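Local coordinates for protein telomeric DNA-binding factor trf1 (Schizosaccharomyces pombe, PDB 6K5S) that probably binds telomeric DNA repeats as a TRF-family factor, its helical domain pairing with a second copy of the same protein, at residues A[8-13]-A[58-63]; A[15-20]-A[51-56]; A[85-90]-A[110-115]; A[130-135]-A[154-159]. All blocks are in the same frame, centred on the assembly; numbering follows the deposited sequence.

Contact 1 (A[8-13]-A[58-63]); sequences SLIPTL and DIYTEE
The ring of Y60 is the bump of this contact, and the hollow it fills is made by L9, just ahead of helix 10-24, and by I10 and L13 on its first turn. L13 forms the wall over one ring face. Its CD2 stands 3.7 Å from the ring centroid and only 5° off the ring normal, a CH-pi contact over the centre, with the two side chains meeting tip to tip. CG of L13 lies anti to the backbone N (chi1 -175°), which starts the leucine toward the ring. At the edge of the ring lies L9, whose CB is near the ring plane and 3.4 Å from Y60 OH. On I10, CD1 approaches obliquely, 4.0 Å from Y60 CE2. The phenol oxygen thus ends against the backbone of L9 and I10; the I10 N is 3.2 Å from Y60 OH, but the angle is too poor for a bond, and the hydroxyl is instead bonded to R6 O. A smaller contact sits beside it, where L9 CD1 meets I59 CD1 at 3.7 Å, the two side chains crossing at about a right angle. L9 also packs on I19 of the second subunit, and I59 on M52 of that subunit. An aromatic at the end of helix 41-60, seated on the start of helix 10-24 beside the subunit interface, is consistent with the all-helical dimerisation domain of TRF proteins.

Contact 2 (A[15-20]-A[51-56]); sequences NLSNII and NMFRMV
F53 and I20 meet at about a right angle, the tip of the isoleucine lying over one face of the ring. I20 CD1 is 3.6 Å from the centroid of the F53 ring and 24° off its normal, so the methyl is displaced from the centre toward the rim. The displacement is toward the CB end, since its nearest ring atom is F53 CG, 3.3 Å from I20 CD1, a tight approach. CG of F53, anti to the backbone N (chi1 -173°), starts the side chain toward helix 10-24. Two further residues approach the ring obliquely: S17, with OG 3.4 Å from F53 CE1, and L16, with CB 3.9 Å from F53 CD1. The serine hydroxyl is bonded one turn back to L13 O, so its contact with the ring is packing only. Beyond CB, L16 runs on to M52 and V56, which lie a turn apart on helix 41-60. There its CD1 lies 3.8 Å from V56 CG1, the two side chains crossing obliquely, and 3.9 Å from M52 CB. The axes of segments 15-20 and 51-56 approach to 9.9 Å. An alanine in place of F53 would probably leave a gap between I20 CD1 and S17 OG, stripping the isoleucine methyl of its ring face. I89 of helix 76-94 packs against the outer edge of the same ring, at CE2. With every touching side chain buried and the one hydroxyl already paired within its own helix, the contact's chemistry implies cohesion by dispersion, CH-pi contact and close fit rather than by polar bonds.

Contact 3 (A[85-90]-A[110-115]); sequences ANLAIF and LEVFAP
Helices 76-94 and 102-113 come closest here at N86 and V112, whose CA atoms are 5.8 Å apart, just before the second helix ends at F113. V112 packs between N86 and F90, one turn apart on the other helix, its CG1 lying 3.8 Å from N86 O and 4.0 Å from F90 CB. Next to it F90 and F113 form a T-shaped pair, with centroids 5.0 Å apart and planes at 87°. F113 supplies the edge: its CE1 sits 3.7 Å above the plane of the F90 ring, over the centre. CG of F90, anti to the backbone N (chi1 -164°), is directed to the partner helix. One face of F113 is then met by L87, with CD2 3.9 Å from F113 CE2. A leucine in place of F90 has no flat face to receive F113, and the edge of that ring would probably be left less firmly held. At the other end a water links the helices, accepting from N86 ND2 at 3.0 Å and donating to E111 O at 2.9 Å; the same ND2 also bonds to I66 O, so two acceptors, the water and that carbonyl, help to set the turn of the amide. Around these side chains F113 stacks on F109 and meets Y218, while L87 and F113 both pack on I219 of helix 208-222. At its CZ edge F90 touches L131 of helix 122-141, and A85 and A88 back onto helix 10-24.

Contact 4 (A[130-135]-A[154-159]); sequences ELKTQA and LFPSDM
K132 reaches over to L154 with a chain that is extended as far as CE and then bends, chi4 of -58° turning NZ in toward the carbonyl. The resulting hydrogen bond from K132 NZ to L154 O is 2.7 Å long. Its C=O...N angle is 153°, and the nitrogen is tilted 20° from the carbonyl plane. The aliphatic part of the lysine runs close by the same oxygen, with K132 CD 3.2 Å from L154 O. The ammonium is also bonded to N106 OD1 and makes a cation-pi contact with Y128, so several partners hold this buried charge. L154 ends helix 147-154, and F155 is the first residue to leave helical geometry; a lysine at such a carbonyl end would probably be favoured by the partial negative charge gathered there. The turn that follows leads into helix 159-166, and the contact thereby ties one helix-to-helix connection of the all-helical TRF domain to helix 122-141. L154 packs on helix 122-141, where both its methyls meet A135 CB, with CD1 at 3.8 Å. The same CD1 rests 3.5 Å from K132 O. F155 slides past K132 in the opposite direction, its tip reaching the root of the lysine where F155 CZ is 3.6 Å from K132 CB. T133 OG1 stands near the ring plane at the edge, 4.1 Å from F155 CZ, while bonded to M129 O and to R189 NH1. R189 and L193 of helix 177-195 also pack against the F155 ring.

Contacts 1 and 2 share helices 10-24 and 41-60, with centres 9 Å apart; along the chain contact 2 is nested within the loop that contact 1 closes, and both touch the second subunit. Contact 3 opens after them, about 15 Å from each between centres, and adds helices 76-94 and 102-113. It is joined to contact 1 by L13 on A85 and to contact 2 by F53 on I89. Contact 4 comes last, its centre about 17 Å from that of contact 3, which it meets through F90 on L131. It lies about 30 Å from contact 1, across the chain's centre. Packing thus passes helix by helix from the side facing the second subunit across the chain's centre to helix 122-141.

Contact 1 (A[8-13]-A[58-63])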
# COMPACT_ATOMS: atom_id res chain seq x y z
N SER A 8 -8.69 -5.72 5.83
CA SER A 8 -8.90 -4.40 5.25
C SER A 8 -7.90 -4.07 4.16
O SER A 8 -8.22 -3.26 3.28
CB SER A 8 -8.89 -3.32 6.33
OG SER A 8 -7.71 -3.34 7.10
N LEU A 9 -6.72 -4.71 4.15
CA LEU A 9 -5.66 -4.36 3.21
C LEU A 9 -5.71 -5.13 1.91
O LEU A 9 -4.80 -4.97 1.08
CB LEU A 9 -4.29 -4.57 3.86
CG LEU A 9 -3.99 -3.45 4.87
CD1 LEU A 9 -2.86 -3.80 5.76
CD2 LEU A 9 -3.71 -2.14 4.13
N ILE A 10 -6.73 -5.98 1.71
CA ILE A 10 -6.78 -6.79 0.50
C ILE A 10 -6.70 -5.93 -0.76
O ILE A 10 -5.91 -6.26 -1.64
CB ILE A 10 -8.00 -7.72 0.54
CG1 ILE A 10 -7.73 -8.94 1.45
CG2 ILE A 10 -8.42 -8.11 -0.87
CD1 ILE A 10 -6.74 -9.97 0.90
N PRO A 11 -7.40 -4.79 -0.87
CA PRO A 11 -7.22 -3.96 -2.09
C PRO A 11 -5.78 -3.51 -2.33
O PRO A 11 -5.34 -3.48 -3.49
CB PRO A 11 -8.17 -2.79 -1.84
CG PRO A 11 -9.28 -3.39 -1.02
CD PRO A 11 -8.55 -4.32 -0.07
N THR A 12 -5.03 -3.18 -1.29
CA THR A 12 -3.63 -2.79 -1.45
C THR A 12 -2.77 -3.99 -1.88
O THR A 12 -1.99 -3.90 -2.83
CB THR A 12 -3.08 -2.20 -0.14
OG1 THR A 12 -3.69 -0.93 0.13
CG2 THR A 12 -1.57 -2.04 -0.21
N LEU A 13 -2.91 -5.11 -1.16
CA LEU A 13 -2.23 -6.34 -1.56
C LEU A 13 -2.48 -6.63 -3.03
O LEU A 13 -1.54 -6.90 -3.78
CB LEU A 13 -2.72 -7.52 -0.69
CG LEU A 13 -1.95 -8.83 -0.97
CD1 LEU A 13 -0.47 -8.66 -0.65
CD2 LEU A 13 -2.52 -9.98 -0.13
N ASP A 58 4.45 -8.46 4.74
CA ASP A 58 4.75 -8.83 6.13
C ASP A 58 3.50 -8.85 6.99
O ASP A 58 3.45 -9.58 7.99
CB ASP A 58 5.78 -7.87 6.70
CG ASP A 58 7.18 -8.18 6.22
OD1 ASP A 58 7.39 -9.29 5.66
OD2 ASP A 58 8.07 -7.33 6.42
N ILE A 59 2.47 -8.08 6.62
CA ILE A 59 1.19 -8.15 7.31
C ILE A 59 0.52 -9.50 7.08
O ILE A 59 -0.17 -10.02 7.97
CB ILE A 59 0.29 -6.98 6.86
CG1 ILE A 59 0.77 -5.70 7.53
CG2 ILE A 59 -1.18 -7.24 7.19
CD1 ILE A 59 0.69 -4.49 6.68
N TYR A 60 0.73 -10.11 5.92
CA TYR A 60 0.05 -11.34 5.57
C TYR A 60 0.84 -12.60 5.89
O TYR A 60 0.23 -13.66 6.07
CB TYR A 60 -0.30 -11.36 4.07
CG TYR A 60 -1.43 -10.42 3.79
CD1 TYR A 60 -1.20 -9.07 3.57
CD2 TYR A 60 -2.74 -10.88 3.83
CE1 TYR A 60 -2.24 -8.20 3.35
CE2 TYR A 60 -3.80 -10.02 3.61
CZ TYR A 60 -3.54 -8.68 3.37
OH TYR A 60 -4.59 -7.85 3.15
N THR A 61 2.17 -12.53 5.90
CA THR A 61 2.93 -13.74 6.16
C THR A 61 4.26 -13.41 6.82
O THR A 61 4.88 -12.38 6.53
CB THR A 61 3.16 -14.55 4.86
OG1 THR A 61 3.75 -15.80 5.19
CG2 THR A 61 4.07 -13.81 3.91
N GLU A 62 4.70 -14.28 7.73
CA GLU A 62 6.09 -14.20 8.15
C GLU A 62 6.98 -15.19 7.40
O GLU A 62 8.16 -15.29 7.71
CB GLU A 62 6.20 -14.42 9.67
CG GLU A 62 5.13 -15.28 10.28
CD GLU A 62 5.32 -15.49 11.78
OE1 GLU A 62 5.68 -14.53 12.50
OE2 GLU A 62 5.13 -16.63 12.24
N GLU A 63 6.43 -15.94 6.45
CA GLU A 63 7.19 -16.89 5.65
C GLU A 63 7.41 -16.33 4.24
O GLU A 63 7.30 -15.11 4.01
CB GLU A 63 6.47 -18.24 5.64
CG GLU A 63 5.90 -18.68 6.99
CD GLU A 63 6.96 -18.92 8.06
OE1 GLU A 63 6.59 -19.39 9.17
OE2 GLU A 63 8.15 -18.66 7.80

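Contact 2 (A[15-20]-A[51-56])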
# COMPACT_ATOMS: atom_id res chain seq x y z
N ASN A 15 -3.56 -4.52 -5.49
CA ASN A 15 -3.06 -3.49 -6.40
C ASN A 15 -1.54 -3.60 -6.58
O ASN A 15 -1.02 -3.59 -7.70
CB ASN A 15 -3.46 -2.13 -5.85
CG ASN A 15 -3.03 -0.98 -6.74
OD1 ASN A 15 -3.21 -0.98 -7.96
ND2 ASN A 15 -2.52 0.06 -6.11
N LEU A 16 -0.82 -3.74 -5.48
CA LEU A 16 0.63 -3.83 -5.57
C LEU A 16 1.05 -5.11 -6.28
O LEU A 16 2.02 -5.11 -7.03
CB LEU A 16 1.26 -3.76 -4.16
CG LEU A 16 1.02 -2.45 -3.38
CD1 LEU A 16 1.54 -2.56 -1.93
CD2 LEU A 16 1.68 -1.30 -4.09
N SER A 17 0.32 -6.21 -6.04
CA SER A 17 0.66 -7.47 -6.70
C SER A 17 0.47 -7.33 -8.20
O SER A 17 1.31 -7.79 -8.98
CB SER A 17 -0.23 -8.60 -6.17
OG SER A 17 -0.05 -8.81 -4.76
N ASN A 18 -0.63 -6.71 -8.61
CA ASN A 18 -0.91 -6.50 -10.03
C ASN A 18 0.18 -5.65 -10.68
O ASN A 18 0.64 -5.95 -11.79
CB ASN A 18 -2.28 -5.84 -10.19
CG ASN A 18 -3.47 -6.80 -9.86
OD1 ASN A 18 -3.34 -8.02 -9.92
ND2 ASN A 18 -4.62 -6.22 -9.59
N ILE A 19 0.61 -4.58 -10.02
CA ILE A 19 1.65 -3.74 -10.60
C ILE A 19 2.94 -4.54 -10.78
O ILE A 19 3.60 -4.49 -11.82
CB ILE A 19 1.86 -2.48 -9.74
CG1 ILE A 19 0.61 -1.58 -9.82
CG2 ILE A 19 3.11 -1.75 -10.15
CD1 ILE A 19 0.58 -0.46 -8.77
N ILE A 20 3.32 -5.30 -9.75
CA ILE A 20 4.55 -6.09 -9.83
C ILE A 20 4.45 -7.11 -10.96
O ILE A 20 5.39 -7.29 -11.75
CB ILE A 20 4.82 -6.75 -8.46
CG1 ILE A 20 5.10 -5.67 -7.42
CG2 ILE A 20 5.96 -7.79 -8.56
CD1 ILE A 20 5.04 -6.19 -6.01
N ASN A 51 8.97 -1.53 -2.11
CA ASN A 51 9.05 -1.20 -0.69
C ASN A 51 7.69 -1.25 -0.03
O ASN A 51 7.55 -1.70 1.12
CB ASN A 51 9.68 0.19 -0.50
CG ASN A 51 11.18 0.18 -0.75
OD1 ASN A 51 11.81 -0.87 -0.78
ND2 ASN A 51 11.75 1.37 -0.92
N MET A 52 6.65 -0.77 -0.72
CA MET A 52 5.31 -0.90 -0.16
C MET A 52 4.89 -2.36 -0.13
O MET A 52 4.27 -2.81 0.84
CB MET A 52 4.30 -0.05 -0.94
CG MET A 52 4.30 1.48 -0.55
SD MET A 52 3.17 2.48 -1.60
CE MET A 52 3.91 2.15 -3.16
N PHE A 53 5.26 -3.12 -1.16
CA PHE A 53 4.86 -4.52 -1.23
C PHE A 53 5.48 -5.32 -0.09
O PHE A 53 4.80 -6.08 0.59
CB PHE A 53 5.22 -5.13 -2.58
CG PHE A 53 4.68 -6.53 -2.77
CD1 PHE A 53 3.31 -6.75 -2.86
CD2 PHE A 53 5.53 -7.61 -2.87
CE1 PHE A 53 2.81 -8.03 -3.05
CE2 PHE A 53 5.04 -8.89 -3.04
CZ PHE A 53 3.67 -9.10 -3.13
N ARG A 54 6.78 -5.10 0.16
CA ARG A 54 7.42 -5.76 1.29
C ARG A 54 6.70 -5.47 2.61
O ARG A 54 6.52 -6.38 3.43
CB ARG A 54 8.89 -5.32 1.37
CG ARG A 54 9.82 -6.09 0.47
CD ARG A 54 11.28 -5.52 0.53
NE ARG A 54 11.91 -5.69 -0.77
CZ ARG A 54 12.29 -4.72 -1.60
NH1 ARG A 54 12.18 -3.43 -1.27
NH2 ARG A 54 12.83 -5.04 -2.77
N MET A 55 6.26 -4.23 2.82
CA MET A 55 5.55 -3.90 4.05
C MET A 55 4.20 -4.61 4.12
O MET A 55 3.84 -5.15 5.17
CB MET A 55 5.32 -2.38 4.18
CG MET A 55 6.58 -1.52 4.35
SD MET A 55 6.04 0.14 4.83
CE MET A 55 4.99 -0.39 6.20
N VAL A 56 3.44 -4.61 3.02
CA VAL A 56 2.12 -5.24 3.07
C VAL A 56 2.26 -6.76 3.18
O VAL A 56 1.51 -7.40 3.91
CB VAL A 56 1.26 -4.83 1.86
CG1 VAL A 56 1.74 -5.43 0.60
CG2 VAL A 56 -0.21 -5.26 2.06

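Contact 3 (A[85-90]-A[110-115])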
# COMPACT_ATOMS: atom_id res chain seq x y z
N ALA A 85 -1.02 -12.47 -5.21
CA ALA A 85 0.13 -12.03 -4.45
C ALA A 85 1.24 -13.07 -4.51
O ALA A 85 2.41 -12.73 -4.72
CB ALA A 85 -0.27 -11.72 -3.00
N ASN A 86 0.88 -14.35 -4.37
CA ASN A 86 1.88 -15.40 -4.41
C ASN A 86 2.59 -15.46 -5.76
O ASN A 86 3.81 -15.68 -5.80
CB ASN A 86 1.23 -16.75 -4.05
CG ASN A 86 1.06 -16.91 -2.53
OD1 ASN A 86 1.70 -16.19 -1.76
ND2 ASN A 86 0.21 -17.84 -2.11
N LEU A 87 1.87 -15.24 -6.86
CA LEU A 87 2.53 -15.13 -8.16
C LEU A 87 3.49 -13.95 -8.21
O LEU A 87 4.61 -14.06 -8.74
CB LEU A 87 1.50 -15.00 -9.28
CG LEU A 87 0.84 -16.36 -9.55
CD1 LEU A 87 -0.57 -16.18 -10.08
CD2 LEU A 87 1.72 -17.14 -10.52
N ALA A 88 3.07 -12.80 -7.68
CA ALA A 88 3.94 -11.63 -7.70
C ALA A 88 5.19 -11.88 -6.86
O ALA A 88 6.30 -11.51 -7.26
CB ALA A 88 3.19 -10.39 -7.20
N ILE A 89 5.01 -12.54 -5.70
CA ILE A 89 6.14 -12.90 -4.84
C ILE A 89 7.11 -13.81 -5.58
O ILE A 89 8.33 -13.64 -5.51
CB ILE A 89 5.64 -13.57 -3.55
CG1 ILE A 89 4.99 -12.54 -2.62
CG2 ILE A 89 6.80 -14.25 -2.78
CD1 ILE A 89 4.18 -13.21 -1.49
N PHE A 90 6.58 -14.83 -6.28
CA PHE A 90 7.44 -15.78 -6.98
C PHE A 90 8.23 -15.09 -8.08
O PHE A 90 9.45 -15.30 -8.21
CB PHE A 90 6.60 -16.91 -7.55
CG PHE A 90 7.40 -18.12 -7.94
CD1 PHE A 90 8.09 -18.15 -9.15
CD2 PHE A 90 7.46 -19.24 -7.11
CE1 PHE A 90 8.82 -19.27 -9.52
CE2 PHE A 90 8.20 -20.36 -7.48
CZ PHE A 90 8.87 -20.37 -8.69
N LEU A 110 3.93 -25.73 -6.50
CA LEU A 110 2.58 -26.17 -6.84
C LEU A 110 1.51 -25.33 -6.13
O LEU A 110 0.44 -25.11 -6.69
CB LEU A 110 2.41 -27.65 -6.50
CG LEU A 110 3.25 -28.58 -7.39
CD1 LEU A 110 3.13 -30.03 -6.93
CD2 LEU A 110 2.88 -28.45 -8.87
N GLU A 111 1.78 -24.86 -4.91
CA GLU A 111 0.80 -24.02 -4.24
C GLU A 111 0.67 -22.67 -4.93
O GLU A 111 -0.42 -22.08 -4.95
CB GLU A 111 1.20 -23.85 -2.77
CG GLU A 111 0.27 -22.94 -2.00
CD GLU A 111 -1.09 -23.57 -1.78
OE1 GLU A 111 -1.15 -24.77 -1.45
OE2 GLU A 111 -2.10 -22.86 -1.95
N VAL A 112 1.74 -22.19 -5.55
CA VAL A 112 1.73 -20.90 -6.22
C VAL A 112 1.08 -21.00 -7.59
O VAL A 112 0.28 -20.14 -7.99
CB VAL A 112 3.18 -20.37 -6.30
CG1 VAL A 112 3.27 -19.14 -7.20
CG2 VAL A 112 3.70 -20.06 -4.91
N PHE A 113 1.37 -22.07 -8.35
CA PHE A 113 0.92 -22.15 -9.73
C PHE A 113 -0.29 -23.06 -9.92
O PHE A 113 -0.99 -22.92 -10.92
CB PHE A 113 2.06 -22.64 -10.64
CG PHE A 113 3.15 -21.63 -10.82
CD1 PHE A 113 4.17 -21.53 -9.90
CD2 PHE A 113 3.14 -20.76 -11.90
CE1 PHE A 113 5.18 -20.59 -10.06
CE2 PHE A 113 4.14 -19.81 -12.07
CZ PHE A 113 5.16 -19.72 -11.14
N ALA A 114 -0.55 -23.97 -8.98
CA ALA A 114 -1.72 -24.86 -9.02
C ALA A 114 -2.40 -24.88 -7.65
O ALA A 114 -2.48 -25.92 -6.99
CB ALA A 114 -1.31 -26.26 -9.46
N PRO A 115 -2.87 -23.74 -7.19
CA PRO A 115 -3.46 -23.69 -5.85
C PRO A 115 -4.84 -24.33 -5.83
O PRO A 115 -5.47 -24.53 -6.87
CB PRO A 115 -3.54 -22.18 -5.56
CG PRO A 115 -3.68 -21.57 -6.92
CD PRO A 115 -2.94 -22.44 -7.89
O HOH W 1 -1.25 -19.41 -4.14

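Contact 4 (A[130-135]-A[154-159])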
# COMPACT_ATOMS: atom_id res chain seq x y z
N GLU A 130 12.01 -27.32 -14.86
CA GLU A 130 13.07 -26.34 -15.09
C GLU A 130 13.40 -25.59 -13.81
O GLU A 130 14.56 -25.22 -13.58
CB GLU A 130 12.67 -25.35 -16.19
CG GLU A 130 12.48 -25.97 -17.60
CD GLU A 130 13.72 -26.68 -18.16
OE1 GLU A 130 14.85 -26.39 -17.72
OE2 GLU A 130 13.56 -27.54 -19.06
N LEU A 131 12.40 -25.29 -12.99
CA LEU A 131 12.69 -24.69 -11.69
C LEU A 131 13.61 -25.59 -10.88
O LEU A 131 14.61 -25.13 -10.31
CB LEU A 131 11.40 -24.42 -10.92
CG LEU A 131 11.67 -23.87 -9.50
CD1 LEU A 131 12.36 -22.51 -9.55
CD2 LEU A 131 10.34 -23.74 -8.76
N LYS A 132 13.27 -26.88 -10.78
CA LYS A 132 14.11 -27.80 -10.02
C LYS A 132 15.52 -27.84 -10.59
O LYS A 132 16.50 -27.88 -9.84
CB LYS A 132 13.48 -29.20 -10.02
CG LYS A 132 12.12 -29.28 -9.28
CD LYS A 132 11.44 -30.64 -9.53
CE LYS A 132 10.18 -30.86 -8.64
NZ LYS A 132 10.54 -30.78 -7.19
N THR A 133 15.64 -27.76 -11.91
CA THR A 133 16.96 -27.76 -12.54
C THR A 133 17.78 -26.54 -12.13
O THR A 133 18.96 -26.66 -11.81
CB THR A 133 16.83 -27.83 -14.06
OG1 THR A 133 16.09 -29.00 -14.41
CG2 THR A 133 18.24 -27.92 -14.70
N GLN A 134 17.16 -25.36 -12.12
CA GLN A 134 17.86 -24.16 -11.66
C GLN A 134 18.17 -24.24 -10.16
O GLN A 134 19.23 -23.77 -9.72
CB GLN A 134 17.07 -22.89 -11.97
CG GLN A 134 16.90 -22.60 -13.49
CD GLN A 134 18.24 -22.58 -14.24
OE1 GLN A 134 19.20 -21.96 -13.79
NE2 GLN A 134 18.29 -23.25 -15.39
N ALA A 135 17.25 -24.79 -9.36
CA ALA A 135 17.58 -24.95 -7.94
C ALA A 135 18.80 -25.85 -7.77
O ALA A 135 19.66 -25.58 -6.93
CB ALA A 135 16.39 -25.52 -7.17
N LEU A 154 15.44 -32.56 -4.71
CA LEU A 154 14.72 -31.79 -5.72
C LEU A 154 13.89 -32.66 -6.65
O LEU A 154 12.90 -32.18 -7.20
CB LEU A 154 15.71 -30.97 -6.54
CG LEU A 154 16.21 -29.72 -5.82
CD1 LEU A 154 17.33 -29.12 -6.63
CD2 LEU A 154 15.08 -28.72 -5.59
N PHE A 155 14.29 -33.92 -6.84
CA PHE A 155 13.62 -34.86 -7.73
C PHE A 155 13.33 -36.11 -6.93
O PHE A 155 13.96 -37.16 -7.13
CB PHE A 155 14.49 -35.19 -8.95
CG PHE A 155 14.80 -34.02 -9.84
CD1 PHE A 155 13.96 -33.70 -10.90
CD2 PHE A 155 15.95 -33.27 -9.65
CE1 PHE A 155 14.24 -32.63 -11.73
CE2 PHE A 155 16.22 -32.19 -10.49
CZ PHE A 155 15.37 -31.88 -11.53
N PRO A 156 12.37 -36.04 -6.00
CA PRO A 156 12.26 -37.08 -4.97
C PRO A 156 11.53 -38.30 -5.50
O PRO A 156 10.88 -38.28 -6.54
CB PRO A 156 11.47 -36.38 -3.86
CG PRO A 156 10.63 -35.37 -4.58
CD PRO A 156 11.35 -34.99 -5.85
N SER A 157 11.65 -39.40 -4.74
CA SER A 157 11.00 -40.64 -5.11
C SER A 157 9.50 -40.64 -4.82
O SER A 157 8.77 -41.45 -5.41
CB SER A 157 11.67 -41.82 -4.39
OG SER A 157 11.43 -41.75 -2.99
N ASP A 158 9.03 -39.77 -3.93
CA ASP A 158 7.62 -39.72 -3.55
C ASP A 158 6.80 -38.72 -4.37
O ASP A 158 5.78 -38.21 -3.89
CB ASP A 158 7.49 -39.40 -2.05
CG ASP A 158 7.96 -37.99 -1.69
OD1 ASP A 158 8.55 -37.31 -2.55
OD2 ASP A 158 7.72 -37.54 -0.55
N MET A 159 7.23 -38.41 -5.60
CA MET A 159 6.53 -37.38 -6.38
C MET A 159 5.07 -37.78 -6.61
O MET A 159 4.18 -36.93 -6.59
CB MET A 159 7.23 -37.13 -7.71
CG MET A 159 8.33 -36.05 -7.68
SD MET A 159 8.83 -35.42 -9.32
CE MET A 159 7.35 -34.56 -9.73